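Long-range contacts in mannose-specific lectin 3 chain 2 (Crocus vernus, PDB 3MEZ), which probably binds mannose as a bulb-type lectin domain, one of four in a heterotetramer made of two copies each of two related chains: residues V14-N18 with L28-D32; W48-T52 with T78-S82. All coordinates share one frame; numbering follows the deposited sequence.

How the interactions relate
Interaction 1 and interaction 2 follow one another along the chain and join the same two sheets, the one containing strands 14-16 and 78-81 and the one containing strands 26-30 and 45-49. Their centres lie about 12 Å apart, and their nearest atoms about 5 Å apart without touching. Interaction 1 buries more surface and is partly buried: methionines and a leucine make its inner end, and a polar corner of backbone, amide, carboxylate and water lies at the surface. Interaction 2 is a smaller surface contact, made by apolar and aromatic groups. Its hydroxyls turn to the loop around C34 and N35 instead of across the gap.

Interaction 1. Residues V14-N18 with L28-D32; sequences VMYDN and LVMRD. Unlike the reference sequence in segment 14-18: M15 (reference Gln).
N18 carries the polar half of this contact, using its backbone and both ends of its side-chain amide. Its N donates to M30 O at 2.8 Å. D17 and N18 both have positive phi, which turns the chain at D17-N18 and brings this N to M30. The amide of N18 then engages D32 twice. OD1 accepts from D32 N at 3.1 Å, the donor standing above the amide's carbonyl plane. ND2 gives a straighter bond (167°) to D32 OD2, also 3.1 Å long; it leaves in the amide's own plane but meets the carboxylate from above, the two flat groups standing 72° apart. Water completes the corner. One molecule accepts from D17 N and donates to R31 O, each at 2.8 Å; a second donates to D17 OD1 and, over a longer distance, to D32 OD2. It bridges the carboxylate oxygens D17 OD1 and D32 OD2, 4.4 Å apart, and probably eases their repulsion. Inward the contact becomes apolar: M15 CB lies 4.1 Å from M30 CB, and M15 CE reaches L28 CD1 at 4.4 Å. The hydroxyl of Y16 bonds to I2 N of the second subunit. Strand 14-16, outermost in its sheet within this chain, pairs with strand 60-63. The axes of residues 14-16 and 28-30 stand at 72°; strand 26-30 lies between strands 20-23 and 36-40, and M15 and M30 both pack on M61.

Interaction 2. Residues W48-T52 with T78-S82; sequences WESGT and TVFVS. Unlike the reference sequence in segment 78-82: T78 (reference Ser).
S50 and F80 face each other across two backbones that stay well separated, their CA atoms 7.1 Å apart and those of T52 and V79 7.2 Å apart, so side chains alone close the gap. F80 is central. With CG anti to the backbone N (chi1 162°), its ring reaches from strand 78-81 to the end of strand 45-49. S50 CB lies over one face of it in a CH-pi contact, 4.1 Å from the ring centroid and 20° off the normal. W48 comes from the opposite direction, and F80 CZ meets the edge of the indole, close to its plane, 3.9 Å from W48 CH2. The ring planes stand at 78°, an oblique pairing. Beside the aromatics, T52 CG2 touches V79 CG1 at 3.6 Å and F80 CB at 4.0 Å. The polar halves of S50 and T52 turn elsewhere: T52 OG1 bonds to C34 O, and S50 OG to N35 and L36, tying this turn to the disulfide-bonded C34 region. W48 also packs edge-to-face on W105 of the chain 1 partner. V79 and F80 form a classic beta bulge opposite I71, on which S50, T52 and F80 all pack. The chain's three antiparallel sheets are those of the beta-prism II fold of bulb-type lectins, and this contact joins, around I71, the strands outermost within this chain in two of them.

Interaction 1. Residues V14-N18 with L28-D32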
loop_
_atom_site.group_PDB
_atom_site.type_symbol
_atom_site.label_atom_id
_atom_site.label_comp_id
_atom_site.label_asym_id
_atom_site.label_seq_id
_atom_site.Cartn_x
_atom_site.Cartn_y
_atom_site.Cartn_z
ATOM N N VAL B 14 -0.691 -1.915 -5.808
ATOM C CA VAL B 14 -0.050 -1.010 -6.723
ATOM C C VAL B 14 1.430 -0.773 -6.393
ATOM O O VAL B 14 1.829 -0.927 -5.302
ATOM C CB VAL B 14 -0.749 0.355 -6.751
ATOM C CG1 VAL B 14 -2.145 0.238 -7.139
ATOM C CG2 VAL B 14 -0.641 1.009 -5.434
ATOM N N MET B 15 2.203 -0.397 -7.382
ATOM C CA MET B 15 3.577 -0.004 -7.206
ATOM C C MET B 15 3.837 1.325 -7.901
ATOM O O MET B 15 3.396 1.530 -8.991
ATOM C CB MET B 15 4.510 -1.051 -7.770
ATOM C CG MET B 15 4.513 -2.354 -7.096
ATOM S SD MET B 15 5.841 -3.443 -7.663
ATOM C CE MET B 15 5.215 -3.862 -9.158
ATOM N N TYR B 16 4.536 2.220 -7.236
ATOM C CA TYR B 16 4.879 3.488 -7.809
ATOM C C TYR B 16 6.179 4.079 -7.272
ATOM O O TYR B 16 6.645 3.702 -6.242
ATOM C CB TYR B 16 3.718 4.464 -7.675
ATOM C CG TYR B 16 3.249 4.664 -6.273
ATOM C CD1 TYR B 16 2.241 3.911 -5.755
ATOM C CD2 TYR B 16 3.838 5.583 -5.463
ATOM C CE1 TYR B 16 1.827 4.056 -4.504
ATOM C CE2 TYR B 16 3.435 5.747 -4.195
ATOM C CZ TYR B 16 2.431 4.990 -3.710
ATOM O OH TYR B 16 2.059 5.167 -2.454
ATOM N N ASP B 17 6.756 4.992 -8.025
ATOM C CA ASP B 17 7.880 5.749 -7.576
ATOM C C ASP B 17 9.052 4.904 -7.086
ATOM O O ASP B 17 9.515 5.101 -6.025
ATOM C CB ASP B 17 7.439 6.696 -6.491
ATOM C CG ASP B 17 8.365 7.842 -6.312
ATOM O OD1 ASP B 17 9.150 8.119 -7.183
ATOM O OD2 ASP B 17 8.314 8.429 -5.274
ATOM N N ASN B 18 9.443 3.944 -7.907
ATOM C CA ASN B 18 10.600 3.080 -7.712
ATOM C C ASN B 18 10.406 1.907 -6.766
ATOM O O ASN B 18 11.314 1.212 -6.483
ATOM C CB ASN B 18 11.809 3.862 -7.303
ATOM C CG ASN B 18 12.123 4.945 -8.248
ATOM O OD1 ASN B 18 12.187 4.737 -9.419
ATOM N ND2 ASN B 18 12.334 6.108 -7.739
ATOM N N LEU B 28 11.831 -6.217 -10.240
ATOM C CA LEU B 28 10.889 -5.561 -11.103
ATOM C C LEU B 28 10.545 -4.236 -10.520
ATOM O O LEU B 28 9.874 -4.204 -9.551
ATOM C CB LEU B 28 9.632 -6.386 -11.148
ATOM C CG LEU B 28 8.672 -6.618 -12.307
ATOM C CD1 LEU B 28 7.276 -6.617 -11.891
ATOM C CD2 LEU B 28 8.884 -5.772 -13.496
ATOM N N VAL B 29 10.973 -3.170 -11.168
ATOM C CA VAL B 29 10.801 -1.797 -10.692
ATOM C C VAL B 29 9.798 -0.944 -11.493
ATOM O O VAL B 29 9.894 -0.829 -12.672
ATOM C CB VAL B 29 12.133 -1.027 -10.711
ATOM C CG1 VAL B 29 11.974 0.281 -10.078
ATOM C CG2 VAL B 29 13.227 -1.788 -10.044
ATOM N N MET B 30 8.844 -0.352 -10.801
ATOM C CA MET B 30 7.994 0.649 -11.396
ATOM C C MET B 30 8.682 1.966 -11.144
ATOM O O MET B 30 8.560 2.559 -10.120
ATOM C CB MET B 30 6.607 0.642 -10.796
ATOM C CG MET B 30 5.682 1.631 -11.379
ATOM S SD MET B 30 5.291 1.291 -13.104
ATOM C CE MET B 30 5.828 2.699 -13.905
ATOM N N ARG B 31 9.439 2.383 -12.130
ATOM C CA ARG B 31 10.295 3.535 -12.052
ATOM C C ARG B 31 9.546 4.857 -12.032
ATOM O O ARG B 31 8.455 4.955 -12.507
ATOM C CB ARG B 31 11.306 3.514 -13.199
ATOM C CG ARG B 31 12.262 2.350 -13.220
ATOM C CD ARG B 31 13.271 2.458 -14.355
ATOM N NE ARG B 31 14.404 1.565 -14.170
ATOM C CZ ARG B 31 15.386 1.354 -15.039
ATOM N NH1 ARG B 31 15.414 1.962 -16.183
ATOM N NH2 ARG B 31 16.349 0.544 -14.738
ATOM N N ASP B 32 10.208 5.879 -11.521
ATOM C CA ASP B 32 9.657 7.212 -11.433
ATOM C C ASP B 32 9.514 7.892 -12.796
ATOM O O ASP B 32 9.046 8.977 -12.865
ATOM C CB ASP B 32 10.426 8.099 -10.455
ATOM C CG ASP B 32 11.888 8.211 -10.781
ATOM O OD1 ASP B 32 12.267 8.105 -11.933
ATOM O OD2 ASP B 32 12.674 8.374 -9.876
HETATM O O HOH W 1 6.230 5.396 -10.790
HETATM O O HOH W 2 11.334 9.451 -7.194
#

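Interaction 2. Residues W48-T52 with T78-S82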
loop_
_atom_site.group_PDB
_atom_site.type_symbol
_atom_site.label_atom_id
_atom_site.label_comp_id
_atom_site.label_asym_id
_atom_site.label_seq_id
_atom_site.Cartn_x
_atom_site.Cartn_y
_atom_site.Cartn_z
ATOM N N TRP B 48 13.454 -7.246 -19.353
ATOM C CA TRP B 48 12.209 -6.849 -19.976
ATOM C C TRP B 48 11.879 -5.456 -19.510
ATOM O O TRP B 48 12.252 -5.095 -18.430
ATOM C CB TRP B 48 11.106 -7.789 -19.539
ATOM C CG TRP B 48 9.789 -7.544 -20.074
ATOM C CD1 TRP B 48 9.268 -8.087 -21.172
ATOM C CD2 TRP B 48 8.770 -6.721 -19.520
ATOM N NE1 TRP B 48 8.015 -7.656 -21.362
ATOM C CE2 TRP B 48 7.678 -6.810 -20.356
ATOM C CE3 TRP B 48 8.689 -5.906 -18.405
ATOM C CZ2 TRP B 48 6.518 -6.120 -20.120
ATOM C CZ3 TRP B 48 7.555 -5.226 -18.174
ATOM C CH2 TRP B 48 6.481 -5.327 -19.017
ATOM N N GLU B 49 11.185 -4.705 -20.340
ATOM C CA GLU B 49 10.681 -3.403 -19.974
ATOM C C GLU B 49 9.385 -3.082 -20.707
ATOM O O GLU B 49 9.132 -3.583 -21.759
ATOM C CB GLU B 49 11.731 -2.341 -20.213
ATOM C CG GLU B 49 11.939 -1.992 -21.622
ATOM C CD GLU B 49 12.963 -0.931 -21.797
ATOM O OE1 GLU B 49 12.669 0.205 -21.519
ATOM O OE2 GLU B 49 14.070 -1.235 -22.217
ATOM N N SER B 50 8.548 -2.269 -20.110
ATOM C CA SER B 50 7.368 -1.818 -20.784
ATOM C C SER B 50 7.706 -0.834 -21.895
ATOM O O SER B 50 6.948 -0.646 -22.772
ATOM C CB SER B 50 6.365 -1.229 -19.805
ATOM O OG SER B 50 6.894 -0.146 -19.172
ATOM N N GLY B 51 8.874 -0.247 -21.836
ATOM C CA GLY B 51 9.251 0.820 -22.724
ATOM C C GLY B 51 8.339 2.027 -22.707
ATOM O O GLY B 51 7.972 2.519 -23.717
ATOM N N THR B 52 7.960 2.464 -21.518
ATOM C CA THR B 52 7.056 3.570 -21.352
ATOM C C THR B 52 7.693 4.716 -20.632
ATOM O O THR B 52 7.034 5.492 -20.049
ATOM C CB THR B 52 5.772 3.179 -20.659
ATOM O OG1 THR B 52 6.079 2.509 -19.459
ATOM C CG2 THR B 52 4.949 2.295 -21.527
ATOM N N THR B 78 -4.448 4.667 -19.157
ATOM C CA THR B 78 -3.534 3.566 -19.160
ATOM C C THR B 78 -2.503 3.745 -20.251
ATOM O O THR B 78 -2.807 3.820 -21.380
ATOM C CB THR B 78 -4.248 2.254 -19.326
ATOM O OG1 THR B 78 -4.749 2.167 -20.643
ATOM C CG2 THR B 78 -5.387 2.192 -18.462
ATOM N N VAL B 79 -1.286 3.902 -19.827
ATOM C CA VAL B 79 -0.062 3.917 -20.595
ATOM C C VAL B 79 0.382 2.576 -21.226
ATOM O O VAL B 79 1.024 2.555 -22.246
ATOM C CB VAL B 79 1.008 4.537 -19.739
ATOM C CG1 VAL B 79 2.293 4.424 -20.305
ATOM C CG2 VAL B 79 0.709 5.993 -19.594
ATOM N N PHE B 80 0.131 1.478 -20.537
ATOM C CA PHE B 80 0.498 0.146 -20.991
ATOM C C PHE B 80 -0.448 -0.847 -20.369
ATOM O O PHE B 80 -0.758 -0.719 -19.247
ATOM C CB PHE B 80 1.935 -0.150 -20.563
ATOM C CG PHE B 80 2.315 -1.590 -20.582
ATOM C CD1 PHE B 80 3.045 -2.099 -21.616
ATOM C CD2 PHE B 80 1.975 -2.428 -19.568
ATOM C CE1 PHE B 80 3.399 -3.425 -21.626
ATOM C CE2 PHE B 80 2.325 -3.718 -19.588
ATOM C CZ PHE B 80 3.046 -4.216 -20.609
ATOM N N VAL B 81 -0.898 -1.842 -21.099
ATOM C CA VAL B 81 -1.587 -2.924 -20.485
ATOM C C VAL B 81 -1.119 -4.257 -21.050
ATOM O O VAL B 81 -0.810 -4.364 -22.204
ATOM C CB VAL B 81 -3.088 -2.828 -20.639
ATOM C CG1 VAL B 81 -3.738 -3.824 -19.804
ATOM C CG2 VAL B 81 -3.571 -1.519 -20.256
ATOM N N SER B 82 -1.074 -5.266 -20.213
ATOM C CA SER B 82 -0.785 -6.591 -20.665
ATOM C C SER B 82 -2.009 -7.170 -21.376
ATOM O O SER B 82 -3.087 -6.633 -21.281
ATOM C CB SER B 82 -0.292 -7.449 -19.514
ATOM O OG SER B 82 -1.296 -7.710 -18.624
#